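Local structure of possible adhesin (Caldicellulosiruptor kronotskyensis, 4WA0) at residues A[235-240]-A[260-265]; A[293-298]-A[313-318]. The protein probably mediates attachment of the thermophilic bacterium to cellulose, this chain being the magnesium-binding, beta-helical C-terminal domain of a tapirin. All coordinates share one frame; numbering follows the deposited sequence.

Contact 1 of 2, residues A[235-240]-A[260-265]; sequences PLPADS and VIYGES. With MG (magnesium ion), chain B.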
# COMPACT_ATOMS: atom_id res chain seq x y z
N PRO A 235 24.03 12.63 -8.11
CA PRO A 235 23.15 13.27 -7.11
C PRO A 235 22.04 14.10 -7.74
O PRO A 235 22.25 14.76 -8.79
CB PRO A 235 24.07 14.21 -6.35
CG PRO A 235 25.40 14.14 -7.03
CD PRO A 235 25.45 12.86 -7.81
N LEU A 236 20.90 14.10 -7.07
CA LEU A 236 19.82 14.96 -7.47
C LEU A 236 20.32 16.43 -7.48
O LEU A 236 21.15 16.87 -6.63
CB LEU A 236 18.62 14.77 -6.51
CG LEU A 236 18.00 13.35 -6.45
CD1 LEU A 236 16.79 13.25 -5.50
CD2 LEU A 236 17.60 12.85 -7.85
N PRO A 237 19.81 17.25 -8.41
CA PRO A 237 20.28 18.63 -8.51
C PRO A 237 20.05 19.50 -7.30
O PRO A 237 19.12 19.28 -6.51
CB PRO A 237 19.50 19.22 -9.70
CG PRO A 237 18.61 18.19 -10.18
CD PRO A 237 18.94 16.88 -9.53
N ALA A 238 20.96 20.46 -7.12
CA ALA A 238 20.77 21.55 -6.18
C ALA A 238 21.08 22.80 -6.88
O ALA A 238 21.87 22.82 -7.84
CB ALA A 238 21.66 21.43 -4.94
N ASP A 239 20.49 23.88 -6.41
CA ASP A 239 20.77 25.18 -7.00
C ASP A 239 21.00 26.25 -5.92
O ASP A 239 20.57 26.08 -4.77
CB ASP A 239 19.66 25.59 -8.02
CG ASP A 239 18.22 25.43 -7.50
OD1 ASP A 239 17.91 25.92 -6.39
OD2 ASP A 239 17.35 24.90 -8.29
N SER A 240 21.58 27.39 -6.32
CA SER A 240 22.10 28.35 -5.37
C SER A 240 21.04 29.22 -4.79
O SER A 240 21.16 29.67 -3.67
CB SER A 240 23.23 29.21 -6.02
OG SER A 240 22.68 30.13 -6.99
N VAL A 260 8.90 20.72 -9.20
CA VAL A 260 9.61 19.61 -8.60
C VAL A 260 10.72 20.16 -7.70
O VAL A 260 11.48 21.04 -8.13
CB VAL A 260 10.07 18.54 -9.62
CG1 VAL A 260 10.97 19.14 -10.65
CG2 VAL A 260 10.72 17.35 -8.95
N ILE A 261 10.78 19.61 -6.48
CA ILE A 261 11.87 19.88 -5.54
C ILE A 261 12.73 18.65 -5.41
O ILE A 261 12.21 17.58 -5.16
CB ILE A 261 11.27 20.25 -4.18
CG1 ILE A 261 10.33 21.45 -4.26
CG2 ILE A 261 12.30 20.60 -3.12
CD1 ILE A 261 10.83 22.72 -4.92
N TYR A 262 14.06 18.84 -5.53
CA TYR A 262 15.01 17.77 -5.44
C TYR A 262 15.84 18.00 -4.17
O TYR A 262 16.36 19.10 -3.98
CB TYR A 262 15.97 17.82 -6.57
CG TYR A 262 15.35 17.57 -7.96
CD1 TYR A 262 15.07 16.33 -8.36
CD2 TYR A 262 15.20 18.61 -8.85
CE1 TYR A 262 14.51 16.09 -9.64
CE2 TYR A 262 14.63 18.39 -10.12
CZ TYR A 262 14.34 17.12 -10.49
OH TYR A 262 13.82 16.84 -11.75
N GLY A 263 15.91 16.99 -3.31
CA GLY A 263 16.88 17.05 -2.17
C GLY A 263 17.65 15.76 -2.13
O GLY A 263 17.12 14.74 -1.71
N GLU A 264 18.92 15.78 -2.52
CA GLU A 264 19.66 14.55 -2.52
C GLU A 264 19.66 13.86 -1.16
O GLU A 264 19.26 12.69 -1.03
CB GLU A 264 21.10 14.76 -3.01
CG GLU A 264 22.01 13.55 -2.89
CD GLU A 264 21.69 12.40 -3.85
OE1 GLU A 264 20.76 12.52 -4.70
OE2 GLU A 264 22.37 11.35 -3.79
N SER A 265 20.05 14.59 -0.14
CA SER A 265 20.17 13.99 1.19
C SER A 265 18.90 13.83 2.00
O SER A 265 18.83 12.96 2.90
CB SER A 265 21.20 14.83 2.02
OG SER A 265 22.50 14.79 1.40
MG MG B . 18.45 25.84 -4.10
O HOH W 1 19.71 18.13 -3.90
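The Tyr-262 ring lies between Pro-237 on one face and Val-260, of its own strand, on the opposite one. Pro-237 brings CG over the ring in a CH-pi contact, 4.0 Å from the centroid of the Tyr-262 ring and 21° off its normal; the carbon sits toward the rim, and its nearest ring atom is Tyr-262 CD2, at 3.7 Å from Pro-237 CG. Leu-236 comes obliquely to the ring and packs its CB against Tyr-262 CB. At the far end of the ring, Tyr-262 OH is hydrogen-bonded to Asp-347 and Asn-351 of helix 342-352.

A second flat group is the carboxylate of Glu-264. Leu-236 N gives it a nearly straight hydrogen bond, 2.9 Å to Glu-264 OE1 with 172° at the hydrogen, but arrives from above the carboxylate plane, 52° out of it. CG of Glu-264 is anti to the backbone N, and a bend at chi2 brings the carboxylate against CA and CB of Pro-235, with Glu-264 CD 3.9 Å from Pro-235 CB. The same OE1 also forms a salt bridge with Arg-297, so one oxygen serves two donors.

Here the loop between helix 217-224 and strand 247-251 passes across the end of strand 258-263, near one end of the beta-helix, where that strand is flanked by the antiparallel strand 247-251. Water 1 joins the two backbones, 2.9 Å from Pro-237 O and accepting from Glu-264 N at 2.8 Å. Beyond Pro-237 the loop reaches the magnesium ion, which Asp-239 holds twice, through O at 2.2 Å and OD1 at 2.4 Å. Val-241, Ser-243, Leu-246 and Glu-275 complete the site, while Asp-239 OD2 forms a salt bridge with Arg-279 and a hydrogen bond with Ser-248 N.

Contact 2 of 2, residues A[293-298]-A[313-318]; sequences HLISRG and SIISLG
His-293 and Ser-313, paired on neighbouring parallel strands, are joined by a side-chain hydrogen bond: Ser-313 OG meets the ring edge in plane, 2.9 Å from His-293 ND1. The hydroxyl reaches it because OG lies between the backbone N and the carbonyl carbon (chi1 74°), while His-293 NE2 is held by Gln-291. Next on this face, Ile-295 and Ile-315 run alongside each other in the same direction, their CD1 atoms 4.1 Å apart; Leu-294 and Ile-314 pack more loosely on the other.

Four backbone hydrogen bonds zip the strands in register, from Leu-294 N to Ser-313 O through to Leu-317 N, 2.8 Å from Ser-296 O. Past the strand ends, the extended chain of Arg-297 runs along the Leu-317 carbonyl, its NE making only a weak bond of 3.3 Å to Leu-317 O; the stronger partner of the guanidinium, through NH1, is Glu-264. Ser-296 OG accepts from Gly-298 N at 3.1 Å, closing an ST turn, and probably also bonds to Gly-263 O. Such in-register parallel pairing, with like residues stacked on successive strands, is characteristic of a beta-helix.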
# COMPACT_ATOMS: atom_id res chain seq x y z
N HIS A 293 5.97 18.01 -6.49
CA HIS A 293 6.61 16.72 -6.58
C HIS A 293 7.92 16.80 -5.78
O HIS A 293 8.73 17.62 -6.08
CB HIS A 293 6.84 16.35 -8.02
CG HIS A 293 5.58 16.40 -8.82
ND1 HIS A 293 4.69 15.37 -8.79
CD2 HIS A 293 5.01 17.38 -9.55
CE1 HIS A 293 3.60 15.71 -9.47
NE2 HIS A 293 3.77 16.92 -9.92
N LEU A 294 8.05 15.95 -4.77
CA LEU A 294 9.19 15.98 -3.86
C LEU A 294 9.99 14.72 -4.18
O LEU A 294 9.44 13.59 -4.14
CB LEU A 294 8.70 15.90 -2.42
CG LEU A 294 7.89 17.09 -1.91
CD1 LEU A 294 7.36 16.79 -0.51
CD2 LEU A 294 8.59 18.44 -1.99
N ILE A 295 11.26 14.88 -4.50
CA ILE A 295 12.14 13.77 -4.87
C ILE A 295 13.43 13.86 -4.07
O ILE A 295 14.09 14.91 -4.08
CB ILE A 295 12.45 13.77 -6.37
CG1 ILE A 295 11.14 13.93 -7.19
CG2 ILE A 295 13.23 12.53 -6.74
CD1 ILE A 295 11.29 13.68 -8.62
N SER A 296 13.71 12.78 -3.34
CA SER A 296 14.86 12.69 -2.43
C SER A 296 15.55 11.34 -2.45
O SER A 296 14.95 10.27 -2.88
CB SER A 296 14.37 13.07 -1.06
OG SER A 296 15.47 13.29 -0.18
N ARG A 297 16.81 11.30 -1.97
CA ARG A 297 17.39 10.01 -1.61
C ARG A 297 17.55 9.85 -0.13
O ARG A 297 18.23 8.94 0.32
CB ARG A 297 18.76 9.78 -2.30
CG ARG A 297 18.64 9.64 -3.80
CD ARG A 297 19.86 8.99 -4.41
NE ARG A 297 19.70 8.59 -5.81
CZ ARG A 297 19.95 9.35 -6.87
NH1 ARG A 297 20.26 10.61 -6.78
NH2 ARG A 297 19.82 8.79 -8.09
N GLY A 298 16.92 10.72 0.62
CA GLY A 298 16.76 10.57 2.04
C GLY A 298 15.35 10.77 2.49
O GLY A 298 14.40 10.52 1.71
N SER A 313 3.11 14.33 -5.79
CA SER A 313 3.67 13.03 -5.54
C SER A 313 4.97 13.15 -4.76
O SER A 313 5.59 14.25 -4.70
CB SER A 313 3.85 12.25 -6.87
OG SER A 313 4.96 12.74 -7.65
N ILE A 314 5.37 12.02 -4.21
CA ILE A 314 6.61 11.83 -3.40
C ILE A 314 7.38 10.64 -3.92
O ILE A 314 6.83 9.51 -4.01
CB ILE A 314 6.29 11.61 -1.89
CG1 ILE A 314 5.57 12.78 -1.38
CG2 ILE A 314 7.54 11.23 -1.13
CD1 ILE A 314 4.97 12.48 -0.04
N ILE A 315 8.67 10.86 -4.26
CA ILE A 315 9.53 9.82 -4.83
C ILE A 315 10.83 9.76 -4.08
O ILE A 315 11.51 10.78 -3.97
CB ILE A 315 9.80 10.07 -6.33
CG1 ILE A 315 8.49 10.05 -7.08
CG2 ILE A 315 10.75 9.00 -6.92
CD1 ILE A 315 8.56 10.59 -8.46
N SER A 316 11.14 8.59 -3.54
CA SER A 316 12.43 8.40 -2.93
C SER A 316 13.21 7.45 -3.80
O SER A 316 12.70 6.40 -4.22
CB SER A 316 12.26 7.74 -1.59
OG SER A 316 13.46 7.03 -1.20
N LEU A 317 14.47 7.78 -4.01
CA LEU A 317 15.36 7.01 -4.86
C LEU A 317 16.60 6.64 -4.09
O LEU A 317 17.58 6.25 -4.71
CB LEU A 317 15.74 7.82 -6.14
CG LEU A 317 14.58 8.15 -7.09
CD1 LEU A 317 15.04 8.99 -8.25
CD2 LEU A 317 13.93 6.89 -7.53
N GLY A 318 16.48 6.68 -2.76
CA GLY A 318 17.47 6.24 -1.82
C GLY A 318 17.36 4.79 -1.39
O GLY A 318 16.62 4.00 -1.96
O HOH W 2 15.10 8.13 0.28

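In the fold
Both segments of contact 1 precede those of contact 2 in the sequence, and the two centres lie about 10 Å apart, in the same half of the chain. They share one face of the beta-helix: strand 258-263 of contact 1 borders strand 291-296 of contact 2, which in turn borders strand 313-316. Two polar links join them directly, a probable hydrogen bond between Gly-263 O and Ser-296 OG (2.7 Å) and the salt bridge from Arg-297 NH1 to Glu-264 OE1 (2.9 Å). Helix 342-352 touches side chains of both. The regular parallel strands of contact 2 thus lead, through contact 1, to the loop carrying part of the magnesium site.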